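Local coordinates for protein glycosyltransferase Gtf1 (Streptococcus pneumoniae, PDB 4PQG) that is a glycosyltransferase of the GT-B fold with an added extended beta-sheet domain, and binds uridine-5'-diphosphate, at residues A[30-35]-A[499-504]; A[239-244]-A[277-282]; A[293-298]-A[303-308]. All coordinates share one frame; numbering follows the deposited sequence.

Contact 1. Residues A[30-35]-A[499-504]; sequences AYRAGV and EKWKKT
Trp501 lays its indole ring against two side chains one helical turn apart, Arg32 and Val35. Val35 touches the five-membered end of the ring, where its CG1 lies 3.6 Å from Trp501 CD1. The CG2 methyl of Val35 comes less close to the same carbon. CG1 stands anti to the backbone N of Val35 (chi1 167°), and this setting places it against the indole. The two side chains meet at about a right angle.

Arg32 takes the other end, the six-membered ring. Its aliphatic CG stands above the rim of the ring, 3.9 Å from Trp501 CZ2. CD and NE follow along CZ2 and CH2. The guanidinium plane is turned 47° from the indole plane, so the two groups do not stack flat.

The helices are 24-38 and 494-508. The first follows the opening strand of the N-terminal Rossmann-like domain. The second is the last helix of the chain. In the GT-B fold a C-terminal helix commonly crosses back to the N-terminal domain, and here 494-508 packs against that domain.

All three touching residues are buried. The charged end of Arg32 is satisfied away from the indole, by a salt bridge from NH2 to Asp227 and a hydrogen bond to Asn13. These partners probably hold the guanidinium in place while the stem of the side chain packs on Trp501. Phe36 meets the indole edge-to-face, and Ile284 of strand 282-285 also touches it.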
loop_
_atom_site.group_PDB
_atom_site.type_symbol
_atom_site.label_atom_id
_atom_site.label_comp_id
_atom_site.label_asym_id
_atom_site.label_seq_id
_atom_site.Cartn_x
_atom_site.Cartn_y
_atom_site.Cartn_z
ATOM N N ALA A 30 -0.962 -1.644 -7.907
ATOM C CA ALA A 30 0.154 -1.961 -8.772
ATOM C C ALA A 30 -0.179 -3.168 -9.655
ATOM O O ALA A 30 0.125 -3.155 -10.850
ATOM C CB ALA A 30 1.423 -2.199 -7.973
ATOM N N TYR A 31 -0.814 -4.198 -9.088
ATOM C CA TYR A 31 -1.289 -5.302 -9.928
ATOM C C TYR A 31 -2.212 -4.781 -11.039
ATOM O O TYR A 31 -2.010 -5.102 -12.211
ATOM C CB TYR A 31 -1.999 -6.379 -9.109
ATOM C CG TYR A 31 -1.071 -7.412 -8.492
ATOM C CD1 TYR A 31 -0.534 -8.453 -9.265
ATOM C CD2 TYR A 31 -0.752 -7.365 -7.135
ATOM C CE1 TYR A 31 0.295 -9.419 -8.693
ATOM C CE2 TYR A 31 0.091 -8.307 -6.556
ATOM C CZ TYR A 31 0.614 -9.336 -7.339
ATOM O OH TYR A 31 1.442 -10.282 -6.757
ATOM N N ARG A 32 -3.207 -3.974 -10.666
ATOM C CA ARG A 32 -4.183 -3.400 -11.608
ATOM C C ARG A 32 -3.507 -2.594 -12.723
ATOM O O ARG A 32 -3.903 -2.682 -13.897
ATOM C CB ARG A 32 -5.192 -2.524 -10.870
ATOM C CG ARG A 32 -6.484 -2.244 -11.638
ATOM C CD ARG A 32 -7.377 -1.267 -10.896
ATOM N NE ARG A 32 -7.653 -1.737 -9.537
ATOM C CZ ARG A 32 -7.754 -0.945 -8.474
ATOM N NH1 ARG A 32 -7.980 -1.473 -7.284
ATOM N NH2 ARG A 32 -7.602 0.370 -8.592
ATOM N N ALA A 33 -2.483 -1.826 -12.354
ATOM C CA ALA A 33 -1.697 -1.074 -13.323
ATOM C C ALA A 33 -1.030 -1.984 -14.342
ATOM O O ALA A 33 -0.950 -1.635 -15.524
ATOM C CB ALA A 33 -0.651 -0.220 -12.616
ATOM N N GLY A 34 -0.531 -3.135 -13.877
ATOM C CA GLY A 34 0.049 -4.152 -14.761
ATOM C C GLY A 34 -0.959 -4.687 -15.754
ATOM O O GLY A 34 -0.624 -4.949 -16.911
ATOM N N VAL A 35 -2.197 -4.850 -15.300
ATOM C CA VAL A 35 -3.295 -5.307 -16.151
ATOM C C VAL A 35 -3.662 -4.251 -17.198
ATOM O O VAL A 35 -3.835 -4.569 -18.380
ATOM C CB VAL A 35 -4.561 -5.648 -15.338
ATOM C CG1 VAL A 35 -5.761 -5.806 -16.264
ATOM C CG2 VAL A 35 -4.353 -6.909 -14.505
ATOM N N GLU A 499 -9.134 -10.956 -19.100
ATOM C CA GLU A 499 -10.459 -11.134 -19.680
ATOM C C GLU A 499 -11.545 -10.582 -18.779
ATOM O O GLU A 499 -12.546 -10.057 -19.265
ATOM C CB GLU A 499 -10.724 -12.614 -19.986
ATOM C CG GLU A 499 -10.008 -13.113 -21.233
ATOM C CD GLU A 499 -10.394 -12.319 -22.472
ATOM O OE1 GLU A 499 -11.610 -12.128 -22.713
ATOM O OE2 GLU A 499 -9.480 -11.870 -23.196
ATOM N N LYS A 500 -11.354 -10.703 -17.467
ATOM C CA LYS A 500 -12.328 -10.156 -16.525
ATOM C C LYS A 500 -12.332 -8.633 -16.616
ATOM O O LYS A 500 -13.393 -8.008 -16.628
ATOM C CB LYS A 500 -12.049 -10.618 -15.091
ATOM C CG LYS A 500 -12.106 -12.128 -14.916
ATOM C CD LYS A 500 -12.072 -12.554 -13.453
ATOM C CE LYS A 500 -11.787 -14.043 -13.317
ATOM N NZ LYS A 500 -12.891 -14.885 -13.862
ATOM N N TRP A 501 -11.141 -8.044 -16.698
ATOM C CA TRP A 501 -11.007 -6.586 -16.801
ATOM C C TRP A 501 -11.487 -6.091 -18.141
ATOM O O TRP A 501 -12.337 -5.196 -18.208
ATOM C CB TRP A 501 -9.574 -6.139 -16.499
ATOM C CG TRP A 501 -9.296 -6.048 -15.006
ATOM C CD1 TRP A 501 -8.483 -6.875 -14.237
ATOM C CD2 TRP A 501 -9.840 -5.067 -14.056
ATOM N NE1 TRP A 501 -8.484 -6.484 -12.927
ATOM C CE2 TRP A 501 -9.281 -5.414 -12.744
ATOM C CE3 TRP A 501 -10.706 -3.980 -14.157
ATOM C CZ2 TRP A 501 -9.577 -4.681 -11.599
ATOM C CZ3 TRP A 501 -11.006 -3.252 -12.994
ATOM C CH2 TRP A 501 -10.457 -3.598 -11.747
ATOM N N LYS A 502 -10.977 -6.699 -19.208
ATOM C CA LYS A 502 -11.447 -6.434 -20.567
ATOM C C LYS A 502 -12.973 -6.445 -20.623
ATOM O O LYS A 502 -13.575 -5.477 -21.085
ATOM C CB LYS A 502 -10.851 -7.453 -21.544
ATOM C CG LYS A 502 -10.897 -7.064 -23.013
ATOM C CD LYS A 502 -10.132 -8.079 -23.852
ATOM C CE LYS A 502 -10.478 -7.986 -25.332
ATOM N NZ LYS A 502 -9.895 -6.776 -25.980
ATOM N N LYS A 503 -13.595 -7.510 -20.121
ATOM C CA LYS A 503 -15.060 -7.614 -20.096
ATOM C C LYS A 503 -15.724 -6.444 -19.356
ATOM O O LYS A 503 -16.700 -5.867 -19.842
ATOM C CB LYS A 503 -15.494 -8.953 -19.478
ATOM C CG LYS A 503 -16.995 -9.216 -19.451
ATOM C CD LYS A 503 -17.304 -10.507 -18.695
ATOM C CE LYS A 503 -18.764 -10.931 -18.828
ATOM N NZ LYS A 503 -19.716 -10.042 -18.100
ATOM N N THR A 504 -15.197 -6.111 -18.176
ATOM C CA THR A 504 -15.734 -5.024 -17.351
ATOM C C THR A 504 -15.530 -3.675 -18.043
ATOM O O THR A 504 -16.417 -2.825 -18.036
ATOM C CB THR A 504 -15.078 -4.999 -15.947
ATOM O OG1 THR A 504 -14.932 -6.337 -15.456
ATOM C CG2 THR A 504 -15.922 -4.198 -14.958
#

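Contact 2. Residues A[239-244]-A[277-282]; sequences EAQTAH and ADKVDF
Gln241 NE2 bonds to two backbone carbonyl oxygens. Across the contact it donates to Lys279 O at 3.1 Å, with an N-H...O angle of 160°. The other acceptor is Phe237 O, one helical turn earlier in the chain. Lys279 O lies almost in the amide plane of Gln241, while NE2 stands 19° out of the carbonyl plane of Lys279. The chain of Gln241 bends at chi2, and this bend brings its amide back to the Lys279 backbone.

The stem of Lys279 crosses Gln241 at about a right angle. Its CB lies 3.8 Å from Gln241 NE2, and its CD lies the same distance from Gln241 OE1. The amine turns back to its own segment, where Lys279 NZ forms a salt bridge with Asp278 OD2 at 3.1 Å.

Asp281 meets the start of strand 244-248. Its OD2 comes within 3.2 Å of His244 CA and accepts a hydrogen bond from the backbone N of Leu245. The carboxylate also approaches the imidazole edge, with Asp281 OD2 4.1 Å from His244 ND1. The planes are 64° apart.

A type I turn from Ala240 to Ala243 links helix 233-240 to strand 244-248. Residues 277-281 lead from helix 271-275 into strand 282-285. The contact therefore joins the entrances of two adjacent parallel strands in the N-terminal Rossmann-like sheet.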
loop_
_atom_site.group_PDB
_atom_site.type_symbol
_atom_site.label_atom_id
_atom_site.label_comp_id
_atom_site.label_asym_id
_atom_site.label_seq_id
_atom_site.Cartn_x
_atom_site.Cartn_y
_atom_site.Cartn_z
ATOM N N GLU A 239 -18.312 14.427 -8.290
ATOM C CA GLU A 239 -17.626 14.743 -9.530
ATOM C C GLU A 239 -17.494 13.562 -10.475
ATOM O O GLU A 239 -17.265 13.749 -11.671
ATOM C CB GLU A 239 -16.246 15.345 -9.250
ATOM C CG GLU A 239 -16.291 16.639 -8.451
ATOM C CD GLU A 239 -17.114 17.708 -9.144
ATOM O OE1 GLU A 239 -16.978 17.845 -10.385
ATOM O OE2 GLU A 239 -17.884 18.399 -8.446
ATOM N N ALA A 240 -17.641 12.351 -9.948
ATOM C CA ALA A 240 -17.543 11.147 -10.766
ATOM C C ALA A 240 -18.860 10.798 -11.467
ATOM O O ALA A 240 -18.870 9.936 -12.340
ATOM C CB ALA A 240 -17.066 9.966 -9.931
ATOM N N GLN A 241 -19.954 11.458 -11.088
ATOM C CA GLN A 241 -21.273 11.150 -11.657
ATOM C C GLN A 241 -21.353 11.357 -13.176
ATOM O O GLN A 241 -22.119 10.679 -13.851
ATOM C CB GLN A 241 -22.383 11.929 -10.942
ATOM C CG GLN A 241 -22.553 11.566 -9.476
ATOM C CD GLN A 241 -22.662 10.062 -9.251
ATOM O OE1 GLN A 241 -23.677 9.449 -9.585
ATOM N NE2 GLN A 241 -21.611 9.462 -8.692
ATOM N N THR A 242 -20.553 12.280 -13.707
ATOM C CA THR A 242 -20.525 12.518 -15.152
ATOM C C THR A 242 -19.734 11.442 -15.886
ATOM O O THR A 242 -19.853 11.320 -17.098
ATOM C CB THR A 242 -19.998 13.925 -15.542
ATOM O OG1 THR A 242 -18.689 14.139 -14.991
ATOM C CG2 THR A 242 -20.954 15.020 -15.055
ATOM N N ALA A 243 -18.934 10.666 -15.152
ATOM C CA ALA A 243 -18.253 9.503 -15.710
ATOM C C ALA A 243 -18.942 8.233 -15.204
ATOM O O ALA A 243 -20.167 8.202 -15.079
ATOM C CB ALA A 243 -16.773 9.511 -15.328
ATOM N N HIS A 244 -18.159 7.185 -14.946
ATOM C CA HIS A 244 -18.638 6.032 -14.186
ATOM C C HIS A 244 -17.815 5.909 -12.938
ATOM O O HIS A 244 -16.644 6.277 -12.932
ATOM C CB HIS A 244 -18.540 4.748 -14.998
ATOM C CG HIS A 244 -19.281 4.803 -16.316
ATOM N ND1 HIS A 244 -20.592 4.495 -16.428
ATOM C CD2 HIS A 244 -18.851 5.170 -17.591
ATOM C CE1 HIS A 244 -20.979 4.646 -17.715
ATOM N NE2 HIS A 244 -19.912 5.051 -18.426
ATOM N N ALA A 277 -24.656 4.030 -1.936
ATOM C CA ALA A 277 -24.432 3.048 -3.009
ATOM C C ALA A 277 -25.211 3.363 -4.288
ATOM O O ALA A 277 -24.808 2.957 -5.364
ATOM C CB ALA A 277 -24.751 1.630 -2.531
ATOM N N ASP A 278 -26.301 4.106 -4.159
ATOM C CA ASP A 278 -27.058 4.590 -5.326
ATOM C C ASP A 278 -26.219 5.434 -6.295
ATOM O O ASP A 278 -26.575 5.562 -7.470
ATOM C CB ASP A 278 -28.295 5.370 -4.879
ATOM C CG ASP A 278 -27.946 6.552 -3.992
ATOM O OD1 ASP A 278 -27.197 6.365 -3.007
ATOM O OD2 ASP A 278 -28.405 7.677 -4.286
ATOM N N LYS A 279 -25.103 5.997 -5.813
ATOM C CA LYS A 279 -24.215 6.818 -6.651
ATOM C C LYS A 279 -23.107 6.017 -7.332
ATOM O O LYS A 279 -22.394 6.532 -8.197
ATOM C CB LYS A 279 -23.589 7.950 -5.825
ATOM C CG LYS A 279 -24.581 8.915 -5.182
ATOM C CD LYS A 279 -25.465 9.641 -6.197
ATOM C CE LYS A 279 -26.229 10.804 -5.564
ATOM N NZ LYS A 279 -26.933 10.407 -4.311
ATOM N N VAL A 280 -22.966 4.756 -6.937
ATOM C CA VAL A 280 -21.903 3.883 -7.420
ATOM C C VAL A 280 -22.435 3.000 -8.552
ATOM O O VAL A 280 -23.455 2.335 -8.382
ATOM C CB VAL A 280 -21.372 2.989 -6.266
ATOM C CG1 VAL A 280 -20.296 2.039 -6.737
ATOM C CG2 VAL A 280 -20.842 3.844 -5.116
ATOM N N ASP A 281 -21.722 2.984 -9.682
ATOM C CA ASP A 281 -22.086 2.145 -10.826
ATOM C C ASP A 281 -21.880 0.659 -10.530
ATOM O O ASP A 281 -22.770 -0.141 -10.786
ATOM C CB ASP A 281 -21.338 2.582 -12.076
ATOM C CG ASP A 281 -21.789 3.947 -12.550
ATOM O OD1 ASP A 281 -22.942 4.067 -13.008
ATOM O OD2 ASP A 281 -21.017 4.912 -12.419
ATOM N N PHE A 282 -20.722 0.303 -9.963
ATOM C CA PHE A 282 -20.525 -1.046 -9.424
ATOM C C PHE A 282 -19.480 -1.132 -8.313
ATOM O O PHE A 282 -18.553 -0.339 -8.273
ATOM C CB PHE A 282 -20.207 -2.064 -10.524
ATOM C CG PHE A 282 -18.974 -1.763 -11.323
ATOM C CD1 PHE A 282 -17.792 -2.444 -11.076
ATOM C CD2 PHE A 282 -19.011 -0.844 -12.379
ATOM C CE1 PHE A 282 -16.658 -2.198 -11.839
ATOM C CE2 PHE A 282 -17.883 -0.588 -13.142
ATOM C CZ PHE A 282 -16.703 -1.273 -12.877
#

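Contact 3. Residues A[293-298]-A[303-308]; sequences VLQEQF and QHQPKI
Phe298 turns one ring face to Pro306, which lies across it. Pro306 CG is 3.6 Å from the ring centroid and 17° off the ring normal, a CH-pi contact over the face. Ile308 approaches the same ring at its edge, near its plane, with CD1 4.1 Å from Phe298 CD2. The CD1 of Ile308 also packs on Leu294, 3.8 Å from its CG. One methyl thus touches two side chains of the helix.

Gln295 runs past Ile308 in the opposite direction. Its CG is anti to the backbone N and the chain then bends at chi2, which carries the amide over to the loop. There NE2 makes two bonds. Gln295 NE2 donates to Gln305 OE1 at 3.0 Å, which joins two amides whose planes are 56° apart. Gln295 NE2 also donates to Pro306 O at 3.2 Å, in the carbonyl plane, with an N-H...O angle of 163°. Both acceptors lie close to the amide plane of Gln295. At the other end of the amide, Gln295 OE1 accepts from a water 2.8 Å away, and that water in turn accepts from Ile308 N. The amide of Gln295 is therefore fixed at both ends.

Phe274 meets the Phe298 ring edge-to-face, and Phe283 of strand 282-285 also meets it. Helix 288-301 here packs against the loop that reverses the chain into strand 308-310. It is the helical part of a beta-alpha-beta crossover from strand 282-285 to 308-310, the edge strand of the N-terminal parallel sheet.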
loop_
_atom_site.group_PDB
_atom_site.type_symbol
_atom_site.label_atom_id
_atom_site.label_comp_id
_atom_site.label_asym_id
_atom_site.label_seq_id
_atom_site.Cartn_x
_atom_site.Cartn_y
_atom_site.Cartn_z
ATOM N N VAL A 293 -22.029 -12.254 0.375
ATOM C CA VAL A 293 -22.226 -11.649 1.700
ATOM C C VAL A 293 -22.697 -10.201 1.568
ATOM O O VAL A 293 -23.723 -9.812 2.127
ATOM C CB VAL A 293 -20.933 -11.724 2.554
ATOM C CG1 VAL A 293 -21.027 -10.796 3.763
ATOM C CG2 VAL A 293 -20.682 -13.156 3.006
ATOM N N LEU A 294 -21.959 -9.417 0.794
ATOM C CA LEU A 294 -22.275 -8.008 0.628
ATOM C C LEU A 294 -23.633 -7.824 -0.045
ATOM O O LEU A 294 -24.444 -7.002 0.402
ATOM C CB LEU A 294 -21.176 -7.295 -0.167
ATOM C CG LEU A 294 -21.237 -5.762 -0.296
ATOM C CD1 LEU A 294 -21.313 -5.070 1.060
ATOM C CD2 LEU A 294 -20.043 -5.262 -1.107
ATOM N N GLN A 295 -23.892 -8.596 -1.105
ATOM C CA GLN A 295 -25.193 -8.497 -1.785
ATOM C C GLN A 295 -26.351 -8.693 -0.799
ATOM O O GLN A 295 -27.261 -7.860 -0.722
ATOM C CB GLN A 295 -25.297 -9.463 -2.974
ATOM C CG GLN A 295 -26.408 -9.072 -3.941
ATOM C CD GLN A 295 -26.033 -7.874 -4.792
ATOM O OE1 GLN A 295 -25.142 -7.968 -5.622
ATOM N NE2 GLN A 295 -26.718 -6.737 -4.589
ATOM N N GLU A 296 -26.287 -9.775 -0.026
ATOM C CA GLU A 296 -27.272 -10.063 1.011
ATOM C C GLU A 296 -27.428 -8.905 1.992
ATOM O O GLU A 296 -28.548 -8.568 2.391
ATOM C CB GLU A 296 -26.907 -11.344 1.783
ATOM C CG GLU A 296 -26.961 -12.621 0.946
ATOM C CD GLU A 296 -26.409 -13.855 1.667
ATOM O OE1 GLU A 296 -25.792 -13.716 2.748
ATOM O OE2 GLU A 296 -26.591 -14.982 1.146
ATOM N N GLN A 297 -26.310 -8.309 2.407
ATOM C CA GLN A 297 -26.386 -7.243 3.407
ATOM C C GLN A 297 -27.016 -5.978 2.842
ATOM O O GLN A 297 -27.759 -5.298 3.537
ATOM C CB GLN A 297 -25.022 -6.975 4.046
ATOM C CG GLN A 297 -24.589 -8.101 4.976
ATOM C CD GLN A 297 -23.105 -8.094 5.258
ATOM O OE1 GLN A 297 -22.308 -7.547 4.493
ATOM N NE2 GLN A 297 -22.726 -8.689 6.370
ATOM N N PHE A 298 -26.726 -5.673 1.578
ATOM C CA PHE A 298 -27.388 -4.555 0.915
ATOM C C PHE A 298 -28.908 -4.731 0.922
ATOM O O PHE A 298 -29.659 -3.793 1.234
ATOM C CB PHE A 298 -26.832 -4.350 -0.507
ATOM C CG PHE A 298 -25.653 -3.401 -0.554
ATOM C CD1 PHE A 298 -25.771 -2.100 -0.050
ATOM C CD2 PHE A 298 -24.438 -3.808 -1.068
ATOM C CE1 PHE A 298 -24.693 -1.224 -0.059
ATOM C CE2 PHE A 298 -23.367 -2.941 -1.102
ATOM C CZ PHE A 298 -23.492 -1.645 -0.594
ATOM N N GLN A 303 -31.759 0.257 1.349
ATOM C CA GLN A 303 -32.720 0.380 0.267
ATOM C C GLN A 303 -32.037 0.349 -1.104
ATOM O O GLN A 303 -32.650 0.719 -2.096
ATOM C CB GLN A 303 -33.546 1.668 0.432
ATOM C CG GLN A 303 -34.445 1.701 1.665
ATOM C CD GLN A 303 -35.513 0.615 1.657
ATOM O OE1 GLN A 303 -36.274 0.466 0.691
ATOM N NE2 GLN A 303 -35.575 -0.157 2.739
ATOM N N HIS A 304 -30.773 -0.080 -1.158
ATOM C CA HIS A 304 -30.035 -0.168 -2.423
ATOM C C HIS A 304 -29.837 -1.596 -2.852
ATOM O O HIS A 304 -29.713 -2.486 -2.019
ATOM C CB HIS A 304 -28.640 0.457 -2.320
ATOM C CG HIS A 304 -28.609 1.816 -1.679
ATOM N ND1 HIS A 304 -29.209 2.888 -2.222
ATOM C CD2 HIS A 304 -27.989 2.259 -0.511
ATOM C CE1 HIS A 304 -29.004 3.963 -1.438
ATOM N NE2 HIS A 304 -28.253 3.578 -0.393
ATOM N N GLN A 305 -29.766 -1.820 -4.158
ATOM C CA GLN A 305 -29.347 -3.123 -4.684
ATOM C C GLN A 305 -28.315 -2.900 -5.759
ATOM O O GLN A 305 -28.622 -2.988 -6.947
ATOM C CB GLN A 305 -30.520 -3.955 -5.226
ATOM C CG GLN A 305 -31.203 -4.868 -4.214
ATOM C CD GLN A 305 -30.317 -5.352 -3.059
ATOM O OE1 GLN A 305 -29.291 -6.045 -3.226
ATOM N NE2 GLN A 305 -30.736 -4.998 -1.865
ATOM N N PRO A 306 -27.072 -2.614 -5.341
ATOM C CA PRO A 306 -26.053 -2.220 -6.292
ATOM C C PRO A 306 -25.509 -3.419 -7.051
ATOM O O PRO A 306 -25.689 -4.564 -6.626
ATOM C CB PRO A 306 -24.968 -1.610 -5.404
ATOM C CG PRO A 306 -25.117 -2.285 -4.089
ATOM C CD PRO A 306 -26.533 -2.773 -3.972
ATOM N N LYS A 307 -24.866 -3.141 -8.179
ATOM C CA LYS A 307 -24.155 -4.143 -8.934
ATOM C C LYS A 307 -22.835 -4.427 -8.228
ATOM O O LYS A 307 -22.136 -3.505 -7.805
ATOM C CB LYS A 307 -23.897 -3.661 -10.358
ATOM C CG LYS A 307 -23.073 -4.640 -11.175
ATOM C CD LYS A 307 -23.083 -4.325 -12.659
ATOM C CE LYS A 307 -22.620 -5.551 -13.439
ATOM N NZ LYS A 307 -22.455 -5.282 -14.893
ATOM N N ILE A 308 -22.511 -5.706 -8.094
ATOM C CA ILE A 308 -21.274 -6.121 -7.425
ATOM C C ILE A 308 -20.571 -7.141 -8.296
ATOM O O ILE A 308 -21.147 -8.166 -8.633
ATOM C CB ILE A 308 -21.548 -6.729 -6.041
ATOM C CG1 ILE A 308 -22.293 -5.737 -5.140
ATOM C CG2 ILE A 308 -20.258 -7.231 -5.413
ATOM C CD1 ILE A 308 -22.709 -6.314 -3.797
HETATM O O HOH W 1 -24.643 -7.830 -8.386
#

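In the fold
All three contacts belong to the N-terminal Rossmann-like domain or the C-terminal helix packed on it. Contacts 2 and 3 lie at neighbouring strands, with centres about 16 Å apart. They touch where Asp278 OD1 lies 3.4 Å from His304 CE1 and where Ala277 packs on Phe298. Contact 1 reaches contact 2 through Thr504 CG2, 3.7 Å from Phe282 CZ. Contacts 1 and 3 do not touch, and their nearest atoms are about 6 Å apart. In contact 1 the Arg32 side chain is about 7 Å from the bound NAG and about 12 Å from UDP, so it touches neither. In contact 3 the Leu294 side chain is about 13 Å from NAG.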